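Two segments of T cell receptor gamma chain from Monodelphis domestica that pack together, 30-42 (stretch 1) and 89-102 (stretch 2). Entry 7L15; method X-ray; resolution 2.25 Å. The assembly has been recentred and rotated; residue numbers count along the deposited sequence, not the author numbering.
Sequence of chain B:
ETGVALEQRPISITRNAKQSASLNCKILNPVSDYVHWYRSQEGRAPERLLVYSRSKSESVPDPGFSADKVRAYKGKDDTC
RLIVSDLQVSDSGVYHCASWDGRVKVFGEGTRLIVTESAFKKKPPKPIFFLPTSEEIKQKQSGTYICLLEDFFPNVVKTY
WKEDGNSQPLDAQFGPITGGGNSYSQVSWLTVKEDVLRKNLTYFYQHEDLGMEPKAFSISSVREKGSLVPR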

# COMPACT_ATOMS: atom_id res chain seq x y z
N PRO B 30 6.43 -23.15 -3.56
CA PRO B 30 5.27 -23.60 -2.79
C PRO B 30 5.67 -24.56 -1.68
O PRO B 30 6.50 -25.45 -1.87
N VAL B 31 5.07 -24.35 -0.51
CA VAL B 31 5.25 -25.22 0.64
C VAL B 31 3.96 -25.92 1.04
O VAL B 31 3.93 -26.61 2.06
N SER B 32 2.88 -25.75 0.26
CA SER B 32 1.58 -26.27 0.65
C SER B 32 0.79 -26.64 -0.59
O SER B 32 1.03 -26.13 -1.69
N ASP B 33 -0.19 -27.52 -0.40
CA ASP B 33 -1.05 -27.94 -1.49
C ASP B 33 -2.26 -27.04 -1.68
O ASP B 33 -2.93 -27.13 -2.72
N TYR B 34 -2.57 -26.17 -0.73
CA TYR B 34 -3.80 -25.38 -0.76
C TYR B 34 -3.49 -23.91 -1.04
O TYR B 34 -2.55 -23.34 -0.47
N VAL B 35 -4.25 -23.34 -1.97
CA VAL B 35 -4.22 -21.92 -2.27
C VAL B 35 -5.52 -21.32 -1.76
O VAL B 35 -6.60 -21.80 -2.12
N HIS B 36 -5.41 -20.29 -0.91
CA HIS B 36 -6.56 -19.67 -0.26
C HIS B 36 -6.83 -18.31 -0.87
O HIS B 36 -5.89 -17.59 -1.22
N TRP B 37 -8.11 -17.94 -0.99
CA TRP B 37 -8.52 -16.67 -1.59
C TRP B 37 -9.33 -15.89 -0.58
O TRP B 37 -10.44 -16.29 -0.22
N TYR B 38 -8.77 -14.76 -0.12
CA TYR B 38 -9.40 -13.87 0.84
C TYR B 38 -9.86 -12.60 0.13
O TYR B 38 -9.32 -12.21 -0.91
N ARG B 39 -10.88 -11.96 0.69
CA ARG B 39 -11.39 -10.71 0.17
C ARG B 39 -11.41 -9.68 1.28
O ARG B 39 -11.80 -9.98 2.42
N SER B 40 -11.05 -8.46 0.93
CA SER B 40 -11.05 -7.34 1.85
C SER B 40 -11.92 -6.22 1.28
O SER B 40 -11.71 -5.79 0.14
N GLN B 41 -12.87 -5.72 2.09
CA GLN B 41 -13.70 -4.59 1.70
C GLN B 41 -13.71 -3.58 2.83
O GLN B 41 -13.70 -3.95 4.00
N GLU B 42 -13.71 -2.30 2.45
CA GLU B 42 -13.68 -1.19 3.39
C GLU B 42 -14.71 -1.37 4.50
O GLU B 42 -15.89 -1.57 4.24
N VAL B 89 -21.74 -4.52 -8.06
CA VAL B 89 -20.93 -3.49 -7.40
C VAL B 89 -20.49 -3.97 -6.03
O VAL B 89 -19.35 -3.73 -5.62
N SER B 90 -21.34 -4.74 -5.35
CA SER B 90 -21.03 -5.23 -4.02
C SER B 90 -19.86 -6.21 -4.01
O SER B 90 -19.44 -6.61 -2.92
N ASP B 91 -19.35 -6.62 -5.17
CA ASP B 91 -18.17 -7.49 -5.24
C ASP B 91 -16.85 -6.73 -5.22
O ASP B 91 -15.81 -7.37 -5.06
N SER B 92 -16.86 -5.40 -5.41
CA SER B 92 -15.62 -4.63 -5.40
C SER B 92 -14.87 -4.83 -4.09
O SER B 92 -15.46 -4.90 -3.01
N GLY B 93 -13.55 -4.91 -4.19
CA GLY B 93 -12.69 -4.99 -3.03
C GLY B 93 -11.34 -5.55 -3.45
O GLY B 93 -11.08 -5.74 -4.64
N VAL B 94 -10.49 -5.80 -2.47
CA VAL B 94 -9.16 -6.35 -2.73
C VAL B 94 -9.17 -7.84 -2.45
O VAL B 94 -9.56 -8.29 -1.36
N TYR B 95 -8.72 -8.62 -3.44
CA TYR B 95 -8.70 -10.08 -3.37
C TYR B 95 -7.26 -10.54 -3.25
O TYR B 95 -6.43 -10.26 -4.12
N HIS B 96 -6.96 -11.26 -2.17
CA HIS B 96 -5.62 -11.76 -1.89
C HIS B 96 -5.62 -13.27 -1.98
O HIS B 96 -6.48 -13.93 -1.38
N CYS B 97 -4.66 -13.83 -2.69
CA CYS B 97 -4.39 -15.25 -2.50
C CYS B 97 -3.43 -15.43 -1.33
O CYS B 97 -2.68 -14.53 -0.98
N ALA B 98 -3.49 -16.61 -0.71
CA ALA B 98 -2.69 -16.84 0.47
C ALA B 98 -2.27 -18.30 0.51
O ALA B 98 -2.87 -19.16 -0.15
N SER B 99 -1.23 -18.57 1.30
CA SER B 99 -0.80 -19.95 1.52
C SER B 99 -0.26 -20.12 2.93
O SER B 99 0.50 -19.28 3.43
N TRP B 100 -0.63 -21.23 3.56
CA TRP B 100 -0.02 -21.63 4.83
C TRP B 100 1.44 -21.97 4.61
O TRP B 100 1.80 -22.63 3.63
N ASP B 101 2.30 -21.52 5.55
CA ASP B 101 3.71 -21.91 5.64
C ASP B 101 4.01 -22.17 7.12
O ASP B 101 4.59 -21.32 7.82
N GLY B 102 3.63 -23.35 7.60
CA GLY B 102 3.73 -23.65 9.01
C GLY B 102 2.60 -23.00 9.78
O GLY B 102 1.45 -23.01 9.32

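The strongest side-chain anchor lies where strand 34-40 gives way to loop. Gln41 (chi1 m, chi2 t) starts sideways, but its extended chain brings the amide to the 3-10 segment and the residue that follows it, where NE2 donates to Ser90 O at 2.8 Å and to Ser92 O at 2.9 Å. A primary amide suits this place because its two N-H groups can serve two carbonyls at once. Gly93 lies beside this chain; a CB there would fall 2.6 Å from Ser40 O and 2.9 Å from Gln41 CG, and its backbone angles themselves call for glycine.

Next to it, Tyr95 (m) directs its hydroxyl back to the turn, with OH donating to Asp91 O at 2.5 Å. The Tyr95 hydroxyl also accepts a weak hydrogen bond from Arg39, NH1 to OH 3.4 Å, while Arg39 NH1 and Asp91 OD1 form a long salt bridge at 4.0 Å. Arginine serves doubly here: its t, t, p chain lays CG over the Tyr95 ring face, 4.1 Å from the centroid, and carries the charge onward to the turn.

On this same face of the antiparallel pair, Trp37 (m) covers Cys97 (p): Cys97 CB sits 3.8 Å from the centroid of the six-membered ring of Trp37, almost on its normal. The broad indole shelters a small residue that is covalently bonded elsewhere in the structure. Val35 (t) adds an apolar contact, CG1 to Cys97 CB at 4.3 Å.

The other face carries His36, Tyr38 and Ser40 opposite Ala98, His96 and Val94. Ala98 packs beside Tyr38 (m), its CB 4.0 Å from Tyr38 CD1. His36 (m) meets Trp100 (m) with ring planes nearly perpendicular, His36 NE2 lying 3.4 Å from Trp100 CD1. At the margin, Val31 CG1 approaches Asp101 OD1 at 4.0 Å.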

# COMPACT_ATOMS: atom_id res chain seq x y z
CB PRO B 30 4.39 -24.29 -3.85
CG PRO B 30 4.88 -23.76 -5.17
CD PRO B 30 6.35 -23.55 -4.97
CB VAL B 31 5.82 -24.43 1.83
CG1 VAL B 31 6.53 -25.35 2.83
CG2 VAL B 31 6.77 -23.35 1.35
CB SER B 32 0.79 -25.24 1.49
OG SER B 32 -0.42 -25.81 1.97
CB ASP B 33 -1.51 -29.38 -1.26
CG ASP B 33 -2.18 -29.97 -2.48
OD1 ASP B 33 -1.64 -29.79 -3.59
OD2 ASP B 33 -3.23 -30.61 -2.32
CB TYR B 34 -4.58 -25.54 0.55
CG TYR B 34 -4.97 -26.97 0.75
CD1 TYR B 34 -6.15 -27.47 0.21
CD2 TYR B 34 -4.12 -27.86 1.40
CE1 TYR B 34 -6.50 -28.81 0.36
CE2 TYR B 34 -4.46 -29.20 1.56
CZ TYR B 34 -5.65 -29.66 1.04
OH TYR B 34 -5.99 -30.98 1.19
CB VAL B 35 -4.04 -21.67 -3.77
CG1 VAL B 35 -4.02 -20.18 -4.07
CG2 VAL B 35 -2.76 -22.34 -4.26
CB HIS B 36 -6.32 -19.51 1.24
CG HIS B 36 -5.89 -20.77 1.92
ND1 HIS B 36 -6.73 -21.50 2.74
CD2 HIS B 36 -4.71 -21.44 1.91
CE1 HIS B 36 -6.08 -22.55 3.21
NE2 HIS B 36 -4.85 -22.54 2.72
CB TRP B 37 -9.33 -16.89 -2.87
CG TRP B 37 -8.46 -17.20 -4.06
CD1 TRP B 37 -8.18 -18.43 -4.56
CD2 TRP B 37 -7.75 -16.26 -4.87
NE1 TRP B 37 -7.34 -18.31 -5.65
CE2 TRP B 37 -7.06 -16.99 -5.85
CE3 TRP B 37 -7.64 -14.87 -4.86
CZ2 TRP B 37 -6.27 -16.38 -6.82
CZ3 TRP B 37 -6.84 -14.27 -5.83
CH2 TRP B 37 -6.17 -15.02 -6.79
CB TYR B 38 -8.43 -13.49 1.98
CG TYR B 38 -8.16 -14.62 2.98
CD1 TYR B 38 -7.28 -15.65 2.69
CD2 TYR B 38 -8.78 -14.62 4.22
CE1 TYR B 38 -7.03 -16.67 3.60
CE2 TYR B 38 -8.53 -15.63 5.14
CZ TYR B 38 -7.67 -16.65 4.82
OH TYR B 38 -7.43 -17.64 5.74
CB ARG B 39 -12.80 -10.84 -0.42
CG ARG B 39 -13.38 -9.49 -0.86
CD ARG B 39 -14.68 -9.65 -1.64
NE ARG B 39 -15.70 -10.29 -0.82
CZ ARG B 39 -16.88 -10.69 -1.27
NH1 ARG B 39 -17.20 -10.53 -2.55
NH2 ARG B 39 -17.74 -11.24 -0.43
CB SER B 40 -9.63 -6.85 2.06
OG SER B 40 -9.63 -5.61 2.69
CB GLN B 41 -15.16 -5.02 1.34
CG GLN B 41 -15.29 -6.02 0.18
CD GLN B 41 -16.73 -6.54 -0.04
OE1 GLN B 41 -17.45 -6.88 0.92
NE2 GLN B 41 -17.14 -6.58 -1.30
CB GLU B 42 -13.95 0.11 2.63
CG GLU B 42 -13.69 1.36 3.43
CD GLU B 42 -12.22 1.53 3.76
OE1 GLU B 42 -11.37 1.06 2.98
OE2 GLU B 42 -11.92 2.13 4.82
CB VAL B 89 -21.71 -2.16 -7.32
CG1 VAL B 89 -21.97 -1.61 -8.71
CG2 VAL B 89 -23.04 -2.35 -6.57
CB SER B 90 -22.27 -5.88 -3.43
OG SER B 90 -22.66 -7.00 -4.23
CB ASP B 91 -18.21 -8.34 -6.51
CG ASP B 91 -19.40 -9.25 -6.55
OD1 ASP B 91 -19.78 -9.77 -5.47
OD2 ASP B 91 -19.98 -9.43 -7.64
CB SER B 92 -15.92 -3.14 -5.59
OG SER B 92 -16.70 -2.94 -6.75
CB VAL B 94 -8.08 -5.63 -1.91
CG1 VAL B 94 -6.68 -6.10 -2.34
CG2 VAL B 94 -8.21 -4.13 -2.09
CB TYR B 95 -9.36 -10.68 -4.61
CG TYR B 95 -10.85 -10.44 -4.69
CD1 TYR B 95 -11.36 -9.16 -4.84
CD2 TYR B 95 -11.75 -11.51 -4.63
CE1 TYR B 95 -12.71 -8.94 -4.91
CE2 TYR B 95 -13.12 -11.28 -4.69
CZ TYR B 95 -13.59 -9.99 -4.83
OH TYR B 95 -14.94 -9.71 -4.91
CB HIS B 96 -5.16 -11.36 -0.49
CG HIS B 96 -5.10 -9.88 -0.25
ND1 HIS B 96 -3.95 -9.15 -0.38
CD2 HIS B 96 -6.05 -9.01 0.17
CE1 HIS B 96 -4.18 -7.89 -0.08
NE2 HIS B 96 -5.46 -7.78 0.25
CB CYS B 97 -3.82 -15.89 -3.77
SG CYS B 97 -2.30 -15.17 -4.38
CB ALA B 98 -3.46 -16.48 1.74
CB SER B 99 0.28 -20.37 0.51
OG SER B 99 0.53 -21.75 0.64
CB TRP B 100 -0.75 -22.83 5.42
CG TRP B 100 -2.04 -22.51 6.09
CD1 TRP B 100 -3.28 -22.90 5.71
CD2 TRP B 100 -2.22 -21.72 7.28
NE1 TRP B 100 -4.23 -22.41 6.58
CE2 TRP B 100 -3.60 -21.68 7.56
CE3 TRP B 100 -1.34 -21.04 8.14
CZ2 TRP B 100 -4.13 -20.99 8.64
CZ3 TRP B 100 -1.87 -20.36 9.22
CH2 TRP B 100 -3.25 -20.34 9.47
CB ASP B 101 4.64 -20.86 5.03
CG ASP B 101 6.10 -21.30 5.00
OD1 ASP B 101 6.42 -22.38 5.55
OD2 ASP B 101 6.93 -20.57 4.42